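Local coordinates for 450aa long hypothetical fmu protein (Pyrococcus horikoshii, PDB 2YXL), which probably methylates carbon 5 of cytosine in RNA, using S-adenosyl-L-methionine as the methyl donor, at residues I18-I22 with I56-M61; L86-L90 with Y129-L133; N283-A289 with I309-L315. All coordinates share one frame; numbering follows the deposited sequence.

Contact 1: I18-I22 with I56-M61; sequences IIEAI and IFYDIM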
loop_
_atom_site.group_PDB
_atom_site.type_symbol
_atom_site.label_atom_id
_atom_site.label_comp_id
_atom_site.label_asym_id
_atom_site.label_seq_id
_atom_site.Cartn_x
_atom_site.Cartn_y
_atom_site.Cartn_z
ATOM N N ILE A 18 -4.858 16.577 -10.748
ATOM C CA ILE A 18 -3.621 15.873 -10.372
ATOM C C ILE A 18 -2.808 16.666 -9.368
ATOM O O ILE A 18 -2.165 16.079 -8.507
ATOM C CB ILE A 18 -2.667 15.514 -11.554
ATOM C CG1 ILE A 18 -3.147 16.081 -12.882
ATOM C CG2 ILE A 18 -2.375 14.005 -11.583
ATOM C CD1 ILE A 18 -2.572 17.435 -13.175
ATOM N N ILE A 19 -2.823 17.993 -9.491
ATOM C CA ILE A 19 -2.137 18.850 -8.530
ATOM C C ILE A 19 -2.693 18.598 -7.131
ATOM O O ILE A 19 -1.928 18.354 -6.198
ATOM C CB ILE A 19 -2.216 20.357 -8.900
ATOM C CG1 ILE A 19 -1.448 20.626 -10.199
ATOM C CG2 ILE A 19 -1.660 21.226 -7.755
ATOM C CD1 ILE A 19 -1.671 22.007 -10.790
ATOM N N GLU A 20 -4.020 18.627 -6.998
ATOM C CA GLU A 20 -4.664 18.355 -5.715
ATOM C C GLU A 20 -4.424 16.915 -5.245
ATOM O O GLU A 20 -4.238 16.676 -4.052
ATOM C CB GLU A 20 -6.160 18.704 -5.750
ATOM C CG GLU A 20 -6.907 18.406 -4.442
ATOM C CD GLU A 20 -7.796 19.549 -3.952
ATOM O OE1 GLU A 20 -8.072 19.595 -2.733
ATOM O OE2 GLU A 20 -8.216 20.401 -4.765
ATOM N N ALA A 21 -4.405 15.967 -6.180
ATOM C CA ALA A 21 -4.150 14.564 -5.843
ATOM C C ALA A 21 -2.722 14.357 -5.346
ATOM O O ALA A 21 -2.494 13.618 -4.387
ATOM C CB ALA A 21 -4.442 13.657 -7.037
ATOM N N ILE A 22 -1.773 15.014 -6.008
ATOM C CA ILE A 22 -0.364 14.939 -5.637
ATOM C C ILE A 22 -0.123 15.655 -4.306
ATOM O O ILE A 22 0.637 15.166 -3.461
ATOM C CB ILE A 22 0.553 15.486 -6.769
ATOM C CG1 ILE A 22 0.478 14.587 -8.017
ATOM C CG2 ILE A 22 1.996 15.635 -6.309
ATOM C CD1 ILE A 22 0.868 13.118 -7.801
ATOM N N ILE A 56 -0.657 9.394 -14.848
ATOM C CA ILE A 56 0.259 10.477 -14.474
ATOM C C ILE A 56 0.524 10.475 -12.963
ATOM O O ILE A 56 1.671 10.617 -12.526
ATOM C CB ILE A 56 -0.257 11.863 -14.957
ATOM C CG1 ILE A 56 -0.253 11.929 -16.493
ATOM C CG2 ILE A 56 0.582 13.008 -14.365
ATOM C CD1 ILE A 56 -0.911 13.169 -17.077
ATOM N N PHE A 57 -0.541 10.291 -12.184
ATOM C CA PHE A 57 -0.463 10.197 -10.728
ATOM C C PHE A 57 0.597 9.190 -10.281
ATOM O O PHE A 57 1.503 9.536 -9.518
ATOM C CB PHE A 57 -1.840 9.839 -10.148
ATOM C CG PHE A 57 -1.867 9.729 -8.649
ATOM C CD1 PHE A 57 -1.732 8.488 -8.027
ATOM C CD2 PHE A 57 -2.044 10.862 -7.856
ATOM C CE1 PHE A 57 -1.761 8.377 -6.635
ATOM C CE2 PHE A 57 -2.076 10.763 -6.465
ATOM C CZ PHE A 57 -1.935 9.515 -5.853
ATOM N N TYR A 58 0.491 7.957 -10.770
ATOM C CA TYR A 58 1.445 6.907 -10.413
ATOM C C TYR A 58 2.834 7.101 -11.018
ATOM O O TYR A 58 3.823 6.644 -10.451
ATOM C CB TYR A 58 0.897 5.516 -10.757
ATOM C CG TYR A 58 -0.216 5.062 -9.839
ATOM C CD1 TYR A 58 -1.490 4.796 -10.339
ATOM C CD2 TYR A 58 0.002 4.911 -8.465
ATOM C CE1 TYR A 58 -2.518 4.381 -9.500
ATOM C CE2 TYR A 58 -1.020 4.500 -7.615
ATOM C CZ TYR A 58 -2.276 4.236 -8.140
ATOM O OH TYR A 58 -3.295 3.826 -7.310
ATOM N N ASP A 59 2.907 7.769 -12.165
ATOM C CA ASP A 59 4.191 8.104 -12.768
ATOM C C ASP A 59 4.962 9.084 -11.877
ATOM O O ASP A 59 6.177 8.950 -11.708
ATOM C CB ASP A 59 3.988 8.692 -14.168
ATOM C CG ASP A 59 5.252 8.661 -15.007
ATOM O OD1 ASP A 59 5.836 7.574 -15.180
ATOM O OD2 ASP A 59 5.654 9.725 -15.514
ATOM N N ILE A 60 4.250 10.057 -11.306
ATOM C CA ILE A 60 4.849 11.024 -10.385
ATOM C C ILE A 60 5.285 10.334 -9.083
ATOM O O ILE A 60 6.412 10.530 -8.619
ATOM C CB ILE A 60 3.896 12.220 -10.080
ATOM C CG1 ILE A 60 3.626 13.036 -11.352
ATOM C CG2 ILE A 60 4.479 13.116 -8.985
ATOM C CD1 ILE A 60 2.434 13.972 -11.271
ATOM N N MET A 61 4.396 9.527 -8.508
ATOM C CA MET A 61 4.705 8.790 -7.282
ATOM C C MET A 61 5.940 7.910 -7.466
ATOM O O MET A 61 6.844 7.918 -6.632
ATOM C CB MET A 61 3.504 7.944 -6.824
ATOM C CG MET A 61 2.301 8.758 -6.347
ATOM S SD MET A 61 2.756 9.987 -5.111
ATOM C CE MET A 61 1.169 10.710 -4.710
#
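In the N-terminal helical bundle, which probably corresponds to the N-terminal helical domain of bacterial Fmu/RsmB, helix 12-24 leans on helix 47-75 through Ile18, Ala21 and Ile22. The short axes pass 10.5 Å apart and cross at -42°, so the contact illustrates how two obliquely set helices can pack, with the branched side chain of Ile22 reaching in among the residues of the neighbouring helix. With CG1 anti to the carbonyl carbon and a second torsion of -58°, its CD1 is carried forward among three residues one helical turn apart or less. Ile22 CD1 lies 3.7 Å from Phe57 CD2, while Ile60 CG2 and the Met61 methyl CE stand at similar range. Ile22 and Phe57 slide past one another in opposite directions; Ile22 and Ile60 meet at a slant. The Phe57 ring, whose CG is anti to its backbone N, reaches towards Ala21. Phe57 CE2 comes 3.6 Å from Ala21 O, which lies at the ring edge near its plane, and Ala21 CB is 3.8 Å from Phe57 CD2 and as near to CE2. One ring face is covered by Met61 CG from within the helix, offset towards the rim. A leucine in place of Phe57 would probably open a gap beside Ala21 and take from Ile22 CD1 one of its three neighbours, leaving Ile60 and Met61. Helix 32-41 backs the group, touching Ala21 through Ala38 and Phe39, while Val92 of helix 84-99 lies against Ile18. One turn back along helix 12-24, Ile18 CG2 sits 4.2 Å from Ile56 CG2.

Contact 2: L86-L90 with Y129-L133; sequences LRAAL and YFWDL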
loop_
_atom_site.group_PDB
_atom_site.type_symbol
_atom_site.label_atom_id
_atom_site.label_comp_id
_atom_site.label_asym_id
_atom_site.label_seq_id
_atom_site.Cartn_x
_atom_site.Cartn_y
_atom_site.Cartn_z
ATOM N N LEU A 86 2.820 24.457 -4.209
ATOM C CA LEU A 86 3.892 24.740 -5.154
ATOM C C LEU A 86 4.656 23.465 -5.504
ATOM O O LEU A 86 4.824 23.150 -6.682
ATOM C CB LEU A 86 4.839 25.810 -4.607
ATOM C CG LEU A 86 5.963 26.294 -5.527
ATOM C CD1 LEU A 86 5.433 26.847 -6.855
ATOM C CD2 LEU A 86 6.796 27.345 -4.812
ATOM N N ARG A 87 5.094 22.727 -4.481
ATOM C CA ARG A 87 5.810 21.468 -4.684
ATOM C C ARG A 87 5.018 20.501 -5.565
ATOM O O ARG A 87 5.570 19.918 -6.495
ATOM C CB ARG A 87 6.176 20.809 -3.345
ATOM C CG ARG A 87 6.813 19.418 -3.481
ATOM C CD ARG A 87 7.444 18.905 -2.184
ATOM N NE ARG A 87 6.494 18.837 -1.073
ATOM C CZ ARG A 87 6.395 19.748 -0.105
ATOM N NH1 ARG A 87 5.496 19.593 0.852
ATOM N NH2 ARG A 87 7.189 20.811 -0.091
ATOM N N ALA A 88 3.730 20.342 -5.266
ATOM C CA ALA A 88 2.845 19.476 -6.040
ATOM C C ALA A 88 2.733 19.943 -7.490
ATOM O O ALA A 88 2.818 19.132 -8.412
ATOM C CB ALA A 88 1.469 19.399 -5.390
ATOM N N ALA A 89 2.564 21.248 -7.693
ATOM C CA ALA A 89 2.459 21.800 -9.044
ATOM C C ALA A 89 3.751 21.593 -9.832
ATOM O O ALA A 89 3.711 21.211 -11.007
ATOM C CB ALA A 89 2.080 23.269 -9.005
ATOM N N LEU A 90 4.887 21.833 -9.181
ATOM C CA LEU A 90 6.189 21.654 -9.813
ATOM C C LEU A 90 6.416 20.193 -10.216
ATOM O O LEU A 90 6.919 19.921 -11.308
ATOM C CB LEU A 90 7.314 22.165 -8.905
ATOM C CG LEU A 90 7.460 23.682 -8.711
ATOM C CD1 LEU A 90 8.532 23.988 -7.690
ATOM C CD2 LEU A 90 7.770 24.397 -10.032
ATOM N N TYR A 129 5.303 32.823 -8.804
ATOM C CA TYR A 129 6.589 32.131 -8.763
ATOM C C TYR A 129 6.585 30.895 -9.669
ATOM O O TYR A 129 7.553 30.646 -10.390
ATOM C CB TYR A 129 6.939 31.764 -7.317
ATOM C CG TYR A 129 8.255 31.039 -7.138
ATOM C CD1 TYR A 129 9.467 31.726 -7.159
ATOM C CD2 TYR A 129 8.283 29.665 -6.929
ATOM C CE1 TYR A 129 10.678 31.056 -6.990
ATOM C CE2 TYR A 129 9.480 28.986 -6.755
ATOM C CZ TYR A 129 10.671 29.684 -6.788
ATOM O OH TYR A 129 11.851 28.998 -6.614
ATOM N N PHE A 130 5.489 30.139 -9.628
ATOM C CA PHE A 130 5.286 28.997 -10.516
ATOM C C PHE A 130 5.310 29.440 -11.974
ATOM O O PHE A 130 6.027 28.865 -12.794
ATOM C CB PHE A 130 3.958 28.304 -10.203
ATOM C CG PHE A 130 3.673 27.108 -11.077
ATOM C CD1 PHE A 130 4.332 25.900 -10.862
ATOM C CD2 PHE A 130 2.742 27.190 -12.108
ATOM C CE1 PHE A 130 4.073 24.796 -11.663
ATOM C CE2 PHE A 130 2.474 26.087 -12.915
ATOM C CZ PHE A 130 3.138 24.888 -12.694
ATOM N N TRP A 131 4.526 30.474 -12.272
ATOM C CA TRP A 131 4.428 31.063 -13.600
ATOM C C TRP A 131 5.807 31.444 -14.143
ATOM O O TRP A 131 6.107 31.199 -15.315
ATOM C CB TRP A 131 3.515 32.290 -13.536
ATOM C CG TRP A 131 3.014 32.778 -14.860
ATOM C CD1 TRP A 131 1.862 32.401 -15.490
ATOM C CD2 TRP A 131 3.638 33.747 -15.709
ATOM N NE1 TRP A 131 1.730 33.072 -16.681
ATOM C CE2 TRP A 131 2.805 33.905 -16.844
ATOM C CE3 TRP A 131 4.819 34.496 -15.626
ATOM C CZ2 TRP A 131 3.118 34.783 -17.891
ATOM C CZ3 TRP A 131 5.129 35.374 -16.666
ATOM C CH2 TRP A 131 4.280 35.505 -17.785
ATOM N N ASP A 132 6.639 32.021 -13.276
ATOM C CA ASP A 132 8.009 32.416 -13.611
ATOM C C ASP A 132 8.944 31.234 -13.895
ATOM O O ASP A 132 9.970 31.404 -14.554
ATOM C CB ASP A 132 8.610 33.278 -12.492
ATOM C CG ASP A 132 8.070 34.695 -12.480
ATOM O OD1 ASP A 132 7.519 35.150 -13.508
ATOM O OD2 ASP A 132 8.211 35.372 -11.439
ATOM N N LEU A 133 8.598 30.049 -13.395
ATOM C CA LEU A 133 9.449 28.868 -13.560
ATOM C C LEU A 133 9.102 27.989 -14.764
ATOM O O LEU A 133 9.934 27.192 -15.212
ATOM C CB LEU A 133 9.429 28.006 -12.295
ATOM C CG LEU A 133 10.127 28.543 -11.049
ATOM C CD1 LEU A 133 9.720 27.695 -9.863
ATOM C CD2 LEU A 133 11.645 28.579 -11.216
#
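The rings of Phe130 and Tyr129 meet Leu86, Ala89 and Leu90 obliquely. Around Phe130 three residues of helix 84-99 gather. Ala89 CB lies 3.7 Å from Phe130 CE1, Leu90 CD2 approaches Phe130 CD1 at 3.8 Å, and Leu86 CD1 reaches Phe130 CB, the carbon that carries the ring. Further round, Ala114, Ser115 and Ile118 of helix 104-121 touch the same side chain, so Phe130 bridges two helices at once. Tyr129 receives the other methyl of Leu86, CD2, beside its CD2 and CE2 atoms, and the two side chains cross at about a right angle.

Leu86 has CG anti to the backbone N (chi1 -176°), and its forked end turns CD2 to the Tyr129 ring and sets CD1 between Phe130 CB and Tyr129 CD2. Leu90 turns the other way, with CG anti to the carbonyl carbon, and its CD2 both flanks Phe130 and lies 3.8 Å from Leu133 CD1. The Leu90 and Phe130 side chains slide past each other in opposite directions. Helices 84-99 and 124-138 of the N-terminal bundle run at only 23° to each other, their short axes 11.0 Å apart, which lets residues one turn apart, Leu86 and Leu90, meet the other helix in succession. Helix 47-75 borders this packing, with Ile71 against Leu90 and Val75 against Tyr129 and Leu133.

No hydrogen bond joins the segments. The pair is therefore held by the burial of methyl groups and aromatic carbon, a chemistry that depends on complementary shape and sets no polar direction of its own.

Contact 3: N283-A289 with I309-L315; sequences NKGKIYA and IKIVKPL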
loop_
_atom_site.group_PDB
_atom_site.type_symbol
_atom_site.label_atom_id
_atom_site.label_comp_id
_atom_site.label_asym_id
_atom_site.label_seq_id
_atom_site.Cartn_x
_atom_site.Cartn_y
_atom_site.Cartn_z
ATOM N N ASN A 283 -18.401 -16.389 11.443
ATOM C CA ASN A 283 -19.104 -15.471 12.346
ATOM C C ASN A 283 -19.418 -16.068 13.728
ATOM O O ASN A 283 -20.440 -15.745 14.342
ATOM C CB ASN A 283 -20.373 -14.921 11.672
ATOM C CG ASN A 283 -20.551 -13.425 11.879
ATOM O OD1 ASN A 283 -19.661 -12.738 12.386
ATOM N ND2 ASN A 283 -21.706 -12.912 11.470
ATOM N N LYS A 284 -18.530 -16.941 14.205
ATOM C CA LYS A 284 -18.659 -17.565 15.525
ATOM C C LYS A 284 -17.322 -17.565 16.263
ATOM O O LYS A 284 -16.270 -17.809 15.664
ATOM C CB LYS A 284 -19.209 -18.990 15.415
ATOM C CG LYS A 284 -20.703 -19.058 15.130
ATOM C CD LYS A 284 -21.251 -20.460 15.328
ATOM C CE LYS A 284 -22.727 -20.523 14.970
ATOM N NZ LYS A 284 -23.343 -21.818 15.372
ATOM N N GLY A 285 -17.376 -17.284 17.564
ATOM C CA GLY A 285 -16.174 -17.141 18.383
ATOM C C GLY A 285 -15.953 -15.705 18.823
ATOM O O GLY A 285 -16.912 -14.961 19.035
ATOM N N LYS A 286 -14.686 -15.317 18.958
ATOM C CA LYS A 286 -14.332 -13.968 19.401
ATOM C C LYS A 286 -13.002 -13.496 18.809
ATOM O O LYS A 286 -12.025 -14.247 18.776
ATOM C CB LYS A 286 -14.284 -13.912 20.933
ATOM C CG LYS A 286 -14.457 -12.513 21.523
ATOM C CD LYS A 286 -14.779 -12.560 23.015
ATOM C CE LYS A 286 -16.230 -12.961 23.268
ATOM N NZ LYS A 286 -16.533 -13.093 24.718
ATOM N N ILE A 287 -12.979 -12.252 18.336
ATOM C CA ILE A 287 -11.749 -11.631 17.845
ATOM C C ILE A 287 -11.463 -10.327 18.587
ATOM O O ILE A 287 -12.268 -9.393 18.555
ATOM C CB ILE A 287 -11.784 -11.360 16.313
ATOM C CG1 ILE A 287 -12.056 -12.650 15.531
ATOM C CG2 ILE A 287 -10.473 -10.708 15.849
ATOM C CD1 ILE A 287 -12.460 -12.427 14.086
ATOM N N TYR A 288 -10.315 -10.278 19.257
ATOM C CA TYR A 288 -9.831 -9.047 19.870
ATOM C C TYR A 288 -8.944 -8.312 18.870
ATOM O O TYR A 288 -7.914 -8.838 18.437
ATOM C CB TYR A 288 -9.064 -9.339 21.166
ATOM C CG TYR A 288 -9.921 -9.867 22.302
ATOM C CD1 TYR A 288 -9.910 -11.220 22.638
ATOM C CD2 TYR A 288 -10.737 -9.010 23.045
ATOM C CE1 TYR A 288 -10.693 -11.710 23.682
ATOM C CE2 TYR A 288 -11.524 -9.491 24.092
ATOM C CZ TYR A 288 -11.496 -10.841 24.403
ATOM O OH TYR A 288 -12.270 -11.323 25.433
ATOM N N ALA A 289 -9.355 -7.099 18.505
ATOM C CA ALA A 289 -8.661 -6.311 17.488
ATOM C C ALA A 289 -8.013 -5.051 18.065
ATOM O O ALA A 289 -8.701 -4.098 18.435
ATOM C CB ALA A 289 -9.617 -5.958 16.353
ATOM N N ILE A 309 -20.174 -8.701 10.236
ATOM C CA ILE A 309 -19.364 -9.299 11.298
ATOM C C ILE A 309 -19.934 -8.884 12.659
ATOM O O ILE A 309 -20.342 -7.735 12.843
ATOM C CB ILE A 309 -17.873 -8.863 11.213
ATOM C CG1 ILE A 309 -17.350 -8.872 9.760
ATOM C CG2 ILE A 309 -17.005 -9.694 12.163
ATOM C CD1 ILE A 309 -17.285 -10.238 9.084
ATOM N N LYS A 310 -19.960 -9.825 13.601
ATOM C CA LYS A 310 -20.548 -9.578 14.919
ATOM C C LYS A 310 -19.740 -10.140 16.098
ATOM O O LYS A 310 -20.166 -10.043 17.251
ATOM C CB LYS A 310 -21.999 -10.086 14.960
ATOM C CG LYS A 310 -22.184 -11.545 14.565
ATOM C CD LYS A 310 -23.658 -11.921 14.551
ATOM C CE LYS A 310 -23.853 -13.388 14.201
ATOM N NZ LYS A 310 -25.289 -13.778 14.263
ATOM N N ILE A 311 -18.571 -10.705 15.807
ATOM C CA ILE A 311 -17.748 -11.355 16.831
ATOM C C ILE A 311 -16.452 -10.603 17.148
ATOM O O ILE A 311 -15.583 -11.119 17.857
ATOM C CB ILE A 311 -17.404 -12.819 16.447
ATOM C CG1 ILE A 311 -16.592 -12.864 15.147
ATOM C CG2 ILE A 311 -18.677 -13.663 16.355
ATOM C CD1 ILE A 311 -15.710 -14.086 15.015
ATOM N N VAL A 312 -16.329 -9.385 16.624
ATOM C CA VAL A 312 -15.111 -8.596 16.800
ATOM C C VAL A 312 -15.274 -7.546 17.897
ATOM O O VAL A 312 -16.183 -6.713 17.850
ATOM C CB VAL A 312 -14.652 -7.938 15.468
ATOM C CG1 VAL A 312 -13.524 -6.931 15.709
ATOM C CG2 VAL A 312 -14.204 -9.001 14.476
ATOM N N LYS A 313 -14.388 -7.610 18.888
ATOM C CA LYS A 313 -14.324 -6.605 19.941
ATOM C C LYS A 313 -13.107 -5.712 19.707
ATOM O O LYS A 313 -11.971 -6.138 19.935
ATOM C CB LYS A 313 -14.277 -7.257 21.328
ATOM C CG LYS A 313 -15.563 -7.975 21.718
ATOM C CD LYS A 313 -15.521 -8.472 23.155
ATOM C CE LYS A 313 -16.811 -9.193 23.523
ATOM N NZ LYS A 313 -16.827 -9.616 24.952
ATOM N N PRO A 314 -13.342 -4.475 19.231
ATOM C CA PRO A 314 -12.252 -3.547 18.933
ATOM C C PRO A 314 -11.694 -2.864 20.185
ATOM O O PRO A 314 -12.454 -2.471 21.076
ATOM C CB PRO A 314 -12.905 -2.529 17.995
ATOM C CG PRO A 314 -14.353 -2.547 18.350
ATOM C CD PRO A 314 -14.668 -3.891 18.945
ATOM N N LEU A 315 -10.371 -2.735 20.241
ATOM C CA LEU A 315 -9.691 -2.140 21.387
ATOM C C LEU A 315 -8.588 -1.176 20.954
ATOM O O LEU A 315 -7.518 -1.595 20.504
ATOM C CB LEU A 315 -9.129 -3.232 22.307
ATOM C CG LEU A 315 -10.116 -4.022 23.174
ATOM C CD1 LEU A 315 -9.517 -5.356 23.585
ATOM C CD2 LEU A 315 -10.550 -3.221 24.399
#
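Ile311 places CG1 between its backbone N and carbonyl carbon (chi1 62°), while Ile287 holds its own CG1 anti to the carbonyl carbon (chi1 -57°), and the two CD1 methyls meet at 3.8 Å. Val312 CG2 lies against Ile287 CB, and Val312 CG1 leans towards Ala289 CB, all on one sheet face. On the other face Tyr288 and Leu315 lie side by side, CD2 of the tyrosine 3.9 Å from CD1 of the leucine. Strands 286-290 and 312-315 are parallel neighbours in a beta-alpha-beta unit, linked through helix 294-306 within the Rossmann-like class I methyltransferase fold. Ile287 bonds twice to segment 309-315: its N donates to Ile311 O at 2.9 Å, and its O accepts from Lys313 N at 2.8 Å, nearly along the C=O axis. Ala289 repeats the pattern, its N bonding to Lys313 O and its O accepting Leu315 N. Ahead of the strands, Asn283 OD1 takes the Lys310 N-H on a lone pair, in the carbonyl plane, at 3.2 Å, while Asn283 ND2 bonds to Gly308 O. Lys313, on the sheet face of Tyr288, crosses the Lys286 side chain obliquely.

How the contacts relate
Contacts 1 and 2 belong to one helical bundle and touch directly: Ile19 O lies 3.6 Å from Ala88 CB, and the Ile22 side chain, which serves contact 1, also rests on Ala88 CB. Their centres are about 15 Å apart, and helices 47-75 and 84-99, one from each, follow each other in the chain. Contact 3 lies beyond the chain's centre, its own centre about 38 Å from that of contact 1 and about 50 Å from that of contact 2. It alone of the three approaches the cofactor pocket: the Leu315 side chain is about 9 Å from bound sinefungin, and that of Ala289 about 4 Å from that of Ala268, predicted to bind S-adenosyl-L-methionine.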